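Local coordinates for protein CS6 fimbrial subunit B, CS6 fimbrial subunit A (Escherichia coli, PDB 4B9G) that serves as a CssB pilin of colonization factor CS6 of enterotoxigenic E. coli, a fimbrial adhesin that probably attaches bacteria to the gut, completed by a fused CssA donor strand, at residues Val21-Val26 / Gln37-Glu42; Ser63-Gly68 / Phe93-Lys98; Asn81-Lys86 / Ser112-Gly117. All blocks are in the same frame, centred on the assembly; numbering follows the deposited sequence.

Interaction 1 of 3, residues Val21-Val26 / Gln37-Glu42; sequences VRIIPV and QLYTVE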
loop_
_atom_site.group_PDB
_atom_site.type_symbol
_atom_site.label_atom_id
_atom_site.label_comp_id
_atom_site.label_asym_id
_atom_site.label_seq_id
_atom_site.Cartn_x
_atom_site.Cartn_y
_atom_site.Cartn_z
ATOM N N VAL A 21 6.341 -9.460 -5.251
ATOM C CA VAL A 21 5.558 -8.245 -5.255
ATOM C C VAL A 21 5.989 -7.283 -6.339
ATOM O O VAL A 21 7.181 -7.078 -6.561
ATOM C CB VAL A 21 5.657 -7.537 -3.884
ATOM C CG1 VAL A 21 4.857 -6.334 -3.812
ATOM C CG2 VAL A 21 5.379 -8.444 -2.777
ATOM N N ARG A 22 5.015 -6.656 -7.011
ATOM C CA ARG A 22 5.274 -5.560 -7.926
ATOM C C ARG A 22 4.339 -4.383 -7.588
ATOM O O ARG A 22 3.185 -4.565 -7.188
ATOM C CB ARG A 22 5.042 -6.033 -9.378
ATOM C CG ARG A 22 4.855 -5.031 -10.445
ATOM C CD ARG A 22 4.872 -5.751 -11.758
ATOM N NE ARG A 22 3.606 -6.142 -12.388
ATOM C CZ ARG A 22 3.021 -5.467 -13.373
ATOM N NH1 ARG A 22 3.495 -4.299 -13.789
ATOM N NH2 ARG A 22 1.950 -5.986 -13.958
ATOM N N ILE A 23 4.847 -3.172 -7.804
ATOM C CA ILE A 23 4.134 -1.913 -7.624
ATOM C C ILE A 23 3.918 -1.274 -9.000
ATOM O O ILE A 23 4.832 -1.264 -9.842
ATOM C CB ILE A 23 4.961 -0.934 -6.790
ATOM C CG1 ILE A 23 5.473 -1.579 -5.494
ATOM C CG2 ILE A 23 4.167 0.369 -6.582
ATOM C CD1 ILE A 23 4.398 -2.034 -4.541
ATOM N N ILE A 24 2.711 -0.749 -9.224
ATOM C CA ILE A 24 2.342 -0.102 -10.485
ATOM C C ILE A 24 1.810 1.306 -10.183
ATOM O O ILE A 24 0.669 1.466 -9.741
ATOM C CB ILE A 24 1.265 -0.897 -11.268
ATOM C CG1 ILE A 24 1.590 -2.392 -11.327
ATOM C CG2 ILE A 24 1.119 -0.311 -12.666
ATOM C CD1 ILE A 24 0.544 -3.236 -12.040
ATOM N N PRO A 25 2.637 2.354 -10.366
ATOM C CA PRO A 25 2.142 3.728 -10.153
ATOM C C PRO A 25 1.037 4.102 -11.124
ATOM O O PRO A 25 1.042 3.631 -12.261
ATOM C CB PRO A 25 3.389 4.597 -10.395
ATOM C CG PRO A 25 4.533 3.646 -10.086
ATOM C CD PRO A 25 4.089 2.332 -10.643
ATOM N N VAL A 26 0.132 4.969 -10.673
ATOM C CA VAL A 26 -0.843 5.614 -11.539
ATOM C C VAL A 26 -0.379 7.046 -11.775
ATOM O O VAL A 26 0.098 7.741 -10.864
ATOM C CB VAL A 26 -2.269 5.580 -10.943
ATOM C CG1 VAL A 26 -3.283 6.259 -11.864
ATOM C CG2 VAL A 26 -2.697 4.134 -10.677
ATOM N N GLN A 37 -7.305 5.785 -7.432
ATOM C CA GLN A 37 -6.193 4.899 -7.193
ATOM C C GLN A 37 -4.881 5.607 -7.495
ATOM O O GLN A 37 -4.654 6.109 -8.602
ATOM C CB GLN A 37 -6.298 3.645 -8.067
ATOM C CG GLN A 37 -7.504 2.788 -7.783
ATOM C CD GLN A 37 -7.640 1.684 -8.803
ATOM O OE1 GLN A 37 -6.800 0.801 -8.888
ATOM N NE2 GLN A 37 -8.680 1.749 -9.608
ATOM N N LEU A 38 -3.972 5.632 -6.520
ATOM C CA LEU A 38 -2.670 6.286 -6.670
ATOM C C LEU A 38 -1.598 5.331 -7.200
ATOM O O LEU A 38 -0.701 5.756 -7.947
ATOM C CB LEU A 38 -2.236 6.888 -5.353
ATOM C CG LEU A 38 -3.205 7.904 -4.746
ATOM C CD1 LEU A 38 -2.648 8.451 -3.420
ATOM C CD2 LEU A 38 -3.537 9.039 -5.715
ATOM N N TYR A 39 -1.671 4.074 -6.787
ATOM C CA TYR A 39 -0.823 2.999 -7.282
ATOM C C TYR A 39 -1.540 1.689 -6.982
ATOM O O TYR A 39 -2.475 1.660 -6.169
ATOM C CB TYR A 39 0.598 3.050 -6.697
ATOM C CG TYR A 39 0.751 2.795 -5.213
ATOM C CD1 TYR A 39 0.809 1.507 -4.711
ATOM C CD2 TYR A 39 0.876 3.846 -4.315
ATOM C CE1 TYR A 39 1.012 1.266 -3.349
ATOM C CE2 TYR A 39 1.071 3.624 -2.950
ATOM C CZ TYR A 39 1.153 2.327 -2.472
ATOM O OH TYR A 39 1.373 2.043 -1.145
ATOM N N THR A 40 -1.092 0.618 -7.619
ATOM C CA THR A 40 -1.617 -0.712 -7.312
ATOM C C THR A 40 -0.436 -1.635 -6.980
ATOM O O THR A 40 0.749 -1.320 -7.245
ATOM C CB THR A 40 -2.474 -1.210 -8.418
ATOM O OG1 THR A 40 -3.692 -0.505 -8.610
ATOM C CG2 THR A 40 -1.766 -1.511 -9.570
ATOM N N VAL A 41 -0.772 -2.752 -6.359
ATOM C CA VAL A 41 0.182 -3.746 -5.881
ATOM C C VAL A 41 -0.313 -5.111 -6.348
ATOM O O VAL A 41 -1.506 -5.431 -6.189
ATOM C CB VAL A 41 0.251 -3.753 -4.340
ATOM C CG1 VAL A 41 1.312 -4.743 -3.848
ATOM C CG2 VAL A 41 0.497 -2.349 -3.800
ATOM N N GLU A 42 0.583 -5.920 -6.912
ATOM C CA GLU A 42 0.250 -7.286 -7.325
ATOM C C GLU A 42 1.261 -8.233 -6.715
ATOM O O GLU A 42 2.458 -7.939 -6.690
ATOM C CB GLU A 42 0.202 -7.410 -8.857
ATOM C CG GLU A 42 -0.756 -6.382 -9.483
ATOM C CD GLU A 42 -1.177 -6.677 -10.914
ATOM O OE1 GLU A 42 -0.555 -7.512 -11.584
ATOM O OE2 GLU A 42 -2.137 -6.048 -11.387
HETATM O O HOH W 1 1.868 -8.330 -11.781
#
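Within the CssB part of the engineered fusion, strands 21-28 and 37-44 form an antiparallel beta hairpin of the immunoglobulin-like pilin fold. Backbone bonds set the register. Arg-22 and Glu-42 exchange two nearly straight bonds, Arg-22 N to Glu-42 O at 2.9 Å running almost along the C=O axis. Ile-24 and Thr-40 are the next hydrogen-bonded pair; Ile-24 N lies 2.8 Å from Thr-40 O but above the carbonyl plane. Ile-23/Val-41 and Pro-25/Tyr-39 are the non-hydrogen-bonded pairs. Past Pro-25, Val-26 N still reaches Leu-38 O at 3.0 Å, next to the corner the backbone turns at Leu-38.

Apolar packing differs on the two faces. On the face of Ile-23, Val-41 and Tyr-39, Ile-23 lies alongside both partners: CD1 touches Val-41 CG2 at 4.0 Å, while CG2 comes near CD1 of the Tyr-39 ring. The strand 145-160, mostly the fused CssA donor segment, also packs here in this engineered construct, Val-156 meeting both Ile-23 and Tyr-39, and the Tyr-39 hydroxyl is hydrogen-bonded to that of Tyr-82. On the reverse face the Thr-40 methyl CG2, placed between its backbone N and carbonyl carbon, presses on Ile-24 CB at 3.5 Å.

Charges meet at the start of the first strand. Arg-22 runs out with CG anti to the backbone N (chi1 162°) and bends at chi3, so its guanidinium lies beside the Glu-42 carboxylate with the planes 76° apart. The salt bridge from Arg-22 NH2 to Glu-42 OE1 is long, 3.8 Å, and Ile-24 CD1 rests over one guanidinium face. Water 1 bridges the two groups, accepting from Arg-22 NE in the guanidinium plane at 2.9 Å and donating to Glu-42 OE1 at 2.6 Å.

Interaction 2 of 3, residues Ser63-Gly68 / Phe93-Lys98; sequences SGQQIG and FMAGQK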
loop_
_atom_site.group_PDB
_atom_site.type_symbol
_atom_site.label_atom_id
_atom_site.label_comp_id
_atom_site.label_asym_id
_atom_site.label_seq_id
_atom_site.Cartn_x
_atom_site.Cartn_y
_atom_site.Cartn_z
ATOM N N SER A 63 -10.290 6.724 11.223
ATOM C CA SER A 63 -11.495 5.996 10.827
ATOM C C SER A 63 -11.241 4.502 10.647
ATOM O O SER A 63 -11.743 3.890 9.708
ATOM C CB SER A 63 -12.098 6.589 9.549
ATOM O OG SER A 63 -12.614 7.886 9.787
ATOM N N GLY A 64 -10.475 3.913 11.564
ATOM C CA GLY A 64 -10.218 2.484 11.555
ATOM C C GLY A 64 -9.208 2.015 10.511
ATOM O O GLY A 64 -9.028 0.812 10.317
ATOM N N GLN A 65 -8.541 2.948 9.842
ATOM C CA GLN A 65 -7.659 2.629 8.724
ATOM C C GLN A 65 -6.264 3.173 8.983
ATOM O O GLN A 65 -6.103 4.242 9.572
ATOM C CB GLN A 65 -8.210 3.235 7.426
ATOM C CG GLN A 65 -9.583 2.735 7.095
ATOM C CD GLN A 65 -10.112 3.345 5.822
ATOM O OE1 GLN A 65 -9.958 4.544 5.583
ATOM N NE2 GLN A 65 -10.741 2.527 4.990
ATOM N N GLN A 66 -5.270 2.469 8.444
ATOM C CA GLN A 66 -3.889 2.930 8.434
ATOM C C GLN A 66 -3.647 3.845 7.224
ATOM O O GLN A 66 -3.587 3.411 6.081
ATOM C CB GLN A 66 -2.932 1.748 8.384
ATOM C CG GLN A 66 -3.010 0.894 9.633
ATOM C CD GLN A 66 -2.850 1.722 10.893
ATOM O OE1 GLN A 66 -1.829 2.398 11.072
ATOM N NE2 GLN A 66 -3.866 1.712 11.758
ATOM N N ILE A 67 -3.533 5.137 7.490
ATOM C CA ILE A 67 -3.363 6.140 6.455
ATOM C C ILE A 67 -1.879 6.411 6.228
ATOM O O ILE A 67 -1.148 6.747 7.164
ATOM C CB ILE A 67 -4.094 7.430 6.840
ATOM C CG1 ILE A 67 -5.587 7.160 7.101
ATOM C CG2 ILE A 67 -3.903 8.483 5.754
ATOM C CD1 ILE A 67 -6.331 6.504 5.996
ATOM N N GLY A 68 -1.421 6.245 4.990
ATOM C CA GLY A 68 -0.069 6.590 4.599
ATOM C C GLY A 68 -0.037 7.886 3.809
ATOM O O GLY A 68 -1.073 8.449 3.444
ATOM N N PHE A 93 -9.385 -9.447 4.872
ATOM C CA PHE A 93 -8.676 -8.141 4.914
ATOM C C PHE A 93 -9.681 -6.977 4.928
ATOM O O PHE A 93 -10.454 -6.801 3.991
ATOM C CB PHE A 93 -7.741 -7.987 3.690
ATOM C CG PHE A 93 -6.875 -6.729 3.703
ATOM C CD1 PHE A 93 -5.653 -6.708 4.345
ATOM C CD2 PHE A 93 -7.276 -5.586 3.042
ATOM C CE1 PHE A 93 -4.871 -5.571 4.350
ATOM C CE2 PHE A 93 -6.495 -4.453 3.037
ATOM C CZ PHE A 93 -5.289 -4.439 3.676
ATOM N N MET A 94 -9.670 -6.197 6.000
ATOM C CA MET A 94 -10.458 -4.976 6.091
ATOM C C MET A 94 -9.619 -3.840 5.519
ATOM O O MET A 94 -8.450 -3.716 5.873
ATOM C CB MET A 94 -10.809 -4.678 7.557
ATOM C CG MET A 94 -11.632 -5.751 8.272
ATOM S SD MET A 94 -13.251 -6.025 7.559
ATOM C CE MET A 94 -14.004 -4.429 7.851
ATOM N N ALA A 95 -10.199 -3.027 4.638
ATOM C CA ALA A 95 -9.444 -1.940 4.019
ATOM C C ALA A 95 -8.704 -1.147 5.092
ATOM O O ALA A 95 -9.277 -0.746 6.104
ATOM C CB ALA A 95 -10.358 -1.023 3.212
ATOM N N GLY A 96 -7.432 -0.902 4.831
ATOM C CA GLY A 96 -6.596 -0.125 5.717
ATOM C C GLY A 96 -6.081 -0.847 6.951
ATOM O O GLY A 96 -5.468 -0.192 7.794
ATOM N N GLN A 97 -6.281 -2.157 7.112
ATOM C CA GLN A 97 -5.892 -2.780 8.378
ATOM C C GLN A 97 -4.374 -2.853 8.567
ATOM O O GLN A 97 -3.613 -2.954 7.603
ATOM C CB GLN A 97 -6.531 -4.154 8.549
ATOM C CG GLN A 97 -6.048 -5.213 7.594
ATOM C CD GLN A 97 -6.577 -6.546 8.005
ATOM O OE1 GLN A 97 -7.795 -6.758 7.996
ATOM N NE2 GLN A 97 -5.685 -7.436 8.439
ATOM N N LYS A 98 -3.912 -2.867 9.779
ATOM C CA LYS A 98 -2.531 -3.003 10.193
ATOM C C LYS A 98 -2.079 -4.422 10.400
ATOM O O LYS A 98 -0.906 -4.682 10.305
ATOM C CB LYS A 98 -2.253 -2.225 11.474
ATOM C CG LYS A 98 -0.874 -1.748 11.696
ATOM C CD LYS A 98 -0.613 -1.005 12.931
ATOM C CE LYS A 98 0.698 -0.348 12.992
ATOM N NZ LYS A 98 1.067 0.173 14.246
HETATM O O HOH W 2 -8.772 -1.309 8.905
HETATM O O HOH W 3 -0.936 2.964 13.615
#
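A type II beta turn, Met-94 to Gln-97, in the loop between strands 79-88 and 101-102 of CssB docks on the beginning of strand 65-72. The tight part centres on Gly-96: its phi of 78° fits the third position of the turn, and with no side chain its CA comes within 4.1 Å of Gln-65 CB. Its carbonyl takes the one direct hydrogen bond: Gln-66 N to Gly-96 O at 2.7 Å, in the carbonyl plane on a lone pair. Gln-66 CB and CG crowd the same oxygen. Gln-65 CG comes 3.6 Å from Ala-95 O, with Gln-65 NE2 4.0 Å from Ala-95 CB. Bent at chi2 (-52°), Gln-66 crosses Lys-98 obliquely, Gln-66 CG to Lys-98 CB 3.7 Å, while Ser-59 and Thr-61 hold its amide end.

The looser side is mediated by water. Water 2 donates to Gly-64 O and to Ala-95 O, at 2.6 and 2.9 Å, joining two carbonyls that could not bond each other. Extended Lys-98 leads away, its NZ weakly linked to water 3, which donates to Gln-66 OE1. Gln-97 points away and braces its own turn: Met-94 N bonds Gln-97 OE1 at 2.8 Å from above the amide plane, with an N-H...O angle of 168°.

Interaction 3 of 3, residues Asn81-Lys86 / Ser112-Gly117; sequences NYYIRK and SAIYTG
The ring of Tyr-83 carries Ile-114 over one face, in a CH-pi contact with CB 3.9 Å from the ring centroid and 18° off the normal, and meets Thr-116 at its edge, CG2 to CD2 3.3 Å. The Arg-85 guanidinium has the other end of the same isoleucine over one face, Ile-114 CD1 lying 3.5 Å from NH1. Ile-114 thus serves both flat groups, CB over the tyrosine ring, CG2 beside its OH, and CD1 over the guanidinium. On the opposite face of the sheet, with Tyr-82 and Ala-113, the Tyr-115 ring has Gly-117 N over one face, and Tyr-82 CD2 touches Ala-113 CB at 3.4 Å. Tyr-82 and Tyr-83 both have CG between backbone N and carbonyl carbon (chi1 72° and 64°), but neighbouring residues of a strand send the rings to opposite faces.

The strands are antiparallel. Tyr-83 and Ile-114 exchange two backbone bonds, the shorter from Ile-114 N to Tyr-83 O at 2.8 Å nearly along the C=O axis; Arg-85 and Ser-112 exchange another pair. Farther along, Thr-116 N bonds Asn-81 O at 2.9 Å. Asp-87 takes both the Arg-85 NE, as a salt bridge, and the Ser-112 hydroxyl, tying these two polar ends to one carboxylate.

In the immunoglobulin-like fold of CssB, strand 79-88 runs between 65-72 and 108-119, with Gly-68 bonded to Tyr-82; strand 108-119 pairs in turn with 37-44, where Ala-113 bonds Leu-38 and Tyr-39.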
loop_
_atom_site.group_PDB
_atom_site.type_symbol
_atom_site.label_atom_id
_atom_site.label_comp_id
_atom_site.label_asym_id
_atom_site.label_seq_id
_atom_site.Cartn_x
_atom_site.Cartn_y
_atom_site.Cartn_z
ATOM N N ASN A 81 -2.742 11.666 1.243
ATOM C CA ASN A 81 -3.107 10.616 2.173
ATOM C C ASN A 81 -3.832 9.473 1.461
ATOM O O ASN A 81 -4.621 9.718 0.544
ATOM C CB ASN A 81 -4.052 11.165 3.239
ATOM C CG ASN A 81 -3.431 12.235 4.090
ATOM O OD1 ASN A 81 -2.257 12.192 4.392
ATOM N ND2 ASN A 81 -4.236 13.207 4.484
ATOM N N TYR A 82 -3.607 8.232 1.898
ATOM C CA TYR A 82 -4.254 7.095 1.259
ATOM C C TYR A 82 -4.334 5.905 2.204
ATOM O O TYR A 82 -3.605 5.839 3.187
ATOM C CB TYR A 82 -3.518 6.684 -0.026
ATOM C CG TYR A 82 -2.185 6.016 0.206
ATOM C CD1 TYR A 82 -1.019 6.750 0.396
ATOM C CD2 TYR A 82 -2.086 4.629 0.225
ATOM C CE1 TYR A 82 0.198 6.123 0.597
ATOM C CE2 TYR A 82 -0.869 3.992 0.405
ATOM C CZ TYR A 82 0.271 4.738 0.588
ATOM O OH TYR A 82 1.485 4.080 0.723
ATOM N N TYR A 83 -5.189 4.942 1.854
ATOM C CA TYR A 83 -5.220 3.650 2.527
ATOM C C TYR A 83 -5.151 2.529 1.480
ATOM O O TYR A 83 -5.389 2.750 0.280
ATOM C CB TYR A 83 -6.477 3.468 3.395
ATOM C CG TYR A 83 -7.767 3.452 2.642
ATOM C CD1 TYR A 83 -8.284 2.275 2.123
ATOM C CD2 TYR A 83 -8.463 4.642 2.429
ATOM C CE1 TYR A 83 -9.490 2.294 1.425
ATOM C CE2 TYR A 83 -9.654 4.667 1.745
ATOM C CZ TYR A 83 -10.163 3.500 1.242
ATOM O OH TYR A 83 -11.368 3.494 0.579
ATOM N N ILE A 84 -4.846 1.320 1.937
ATOM C CA ILE A 84 -4.761 0.145 1.070
ATOM C C ILE A 84 -6.073 -0.659 1.091
ATOM O O ILE A 84 -6.574 -1.036 2.165
ATOM C CB ILE A 84 -3.581 -0.772 1.521
ATOM C CG1 ILE A 84 -2.247 -0.047 1.305
ATOM C CG2 ILE A 84 -3.630 -2.126 0.815
ATOM C CD1 ILE A 84 -1.792 0.093 -0.146
ATOM N N ARG A 85 -6.612 -0.932 -0.096
ATOM C CA ARG A 85 -7.808 -1.744 -0.312
ATOM C C ARG A 85 -7.392 -3.029 -1.047
ATOM O O ARG A 85 -6.618 -2.964 -2.016
ATOM C CB ARG A 85 -8.802 -0.959 -1.177
ATOM C CG ARG A 85 -10.130 -1.652 -1.376
ATOM C CD ARG A 85 -11.101 -0.834 -2.221
ATOM N NE ARG A 85 -10.682 -0.815 -3.618
ATOM C CZ ARG A 85 -10.901 0.181 -4.476
ATOM N NH1 ARG A 85 -11.544 1.279 -4.120
ATOM N NH2 ARG A 85 -10.440 0.073 -5.706
ATOM N N LYS A 86 -7.892 -4.182 -0.601
ATOM C CA LYS A 86 -7.671 -5.420 -1.357
ATOM C C LYS A 86 -8.683 -5.512 -2.488
ATOM O O LYS A 86 -9.889 -5.431 -2.238
ATOM C CB LYS A 86 -7.804 -6.637 -0.441
ATOM C CG LYS A 86 -7.518 -7.947 -1.159
ATOM C CD LYS A 86 -7.487 -9.174 -0.230
ATOM C CE LYS A 86 -8.797 -9.485 0.474
ATOM N NZ LYS A 86 -9.830 -9.935 -0.479
ATOM N N SER A 112 -4.912 -1.786 -4.064
ATOM C CA SER A 112 -4.935 -0.457 -4.513
ATOM C C SER A 112 -4.699 0.542 -3.366
ATOM O O SER A 112 -5.240 0.363 -2.273
ATOM C CB SER A 112 -6.194 -0.157 -5.312
ATOM O OG SER A 112 -7.209 -0.391 -4.495
ATOM N N ALA A 113 -3.926 1.591 -3.637
ATOM C CA ALA A 113 -3.778 2.745 -2.752
ATOM C C ALA A 113 -4.843 3.765 -3.111
ATOM O O ALA A 113 -4.861 4.265 -4.244
ATOM C CB ALA A 113 -2.380 3.352 -2.931
ATOM N N ILE A 114 -5.730 4.053 -2.168
ATOM C CA ILE A 114 -6.923 4.861 -2.408
ATOM C C ILE A 114 -6.797 6.237 -1.740
ATOM O O ILE A 114 -6.642 6.330 -0.519
ATOM C CB ILE A 114 -8.184 4.148 -1.867
ATOM C CG1 ILE A 114 -8.307 2.743 -2.476
ATOM C CG2 ILE A 114 -9.425 4.992 -2.118
ATOM C CD1 ILE A 114 -8.332 2.727 -3.977
ATOM N N TYR A 115 -6.855 7.290 -2.552
ATOM C CA TYR A 115 -6.713 8.669 -2.086
ATOM C C TYR A 115 -7.854 9.070 -1.161
ATOM O O TYR A 115 -9.041 8.877 -1.488
ATOM C CB TYR A 115 -6.678 9.587 -3.308
ATOM C CG TYR A 115 -6.506 11.046 -2.983
ATOM C CD1 TYR A 115 -5.246 11.598 -2.741
ATOM C CD2 TYR A 115 -7.606 11.895 -2.907
ATOM C CE1 TYR A 115 -5.086 12.937 -2.437
ATOM C CE2 TYR A 115 -7.450 13.259 -2.609
ATOM C CZ TYR A 115 -6.180 13.772 -2.385
ATOM O OH TYR A 115 -6.030 15.097 -2.060
ATOM N N THR A 116 -7.494 9.678 -0.032
ATOM C CA THR A 116 -8.483 10.120 0.951
ATOM C C THR A 116 -8.414 11.601 1.300
ATOM O O THR A 116 -9.235 12.078 2.077
ATOM C CB THR A 116 -8.336 9.380 2.280
ATOM O OG1 THR A 116 -7.044 9.648 2.840
ATOM C CG2 THR A 116 -8.503 7.943 2.099
ATOM N N GLY A 117 -7.437 12.321 0.760
ATOM C CA GLY A 117 -7.247 13.732 1.088
ATOM C C GLY A 117 -5.771 14.066 1.121
ATOM O O GLY A 117 -4.961 13.256 0.700
HETATM O O HOH W 4 -7.197 13.321 4.607
#

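How the interactions relate
All three contacts belong to CssB and reach one continuous network of paired strands. Interaction 3 is the middle piece. Its centre is about 11 Å from that of interaction 1 and about 9 Å from that of interaction 2. Toward interaction 1, Gln-37 OE1 packs on Ser-112 CB at 3.8 Å. Toward interaction 2, Gly-96 N is 2.8 Å from Ile-84 O, and Gln-65 OE1 packs on Tyr-83 CD2 at 3.5 Å. Interactions 1 and 2 do not touch: their centres are about 17 Å apart, on opposite sides of the chain's centre. Of the three, interaction 1 includes the strand, 21-28, that pairs directly with the CssA donor strand.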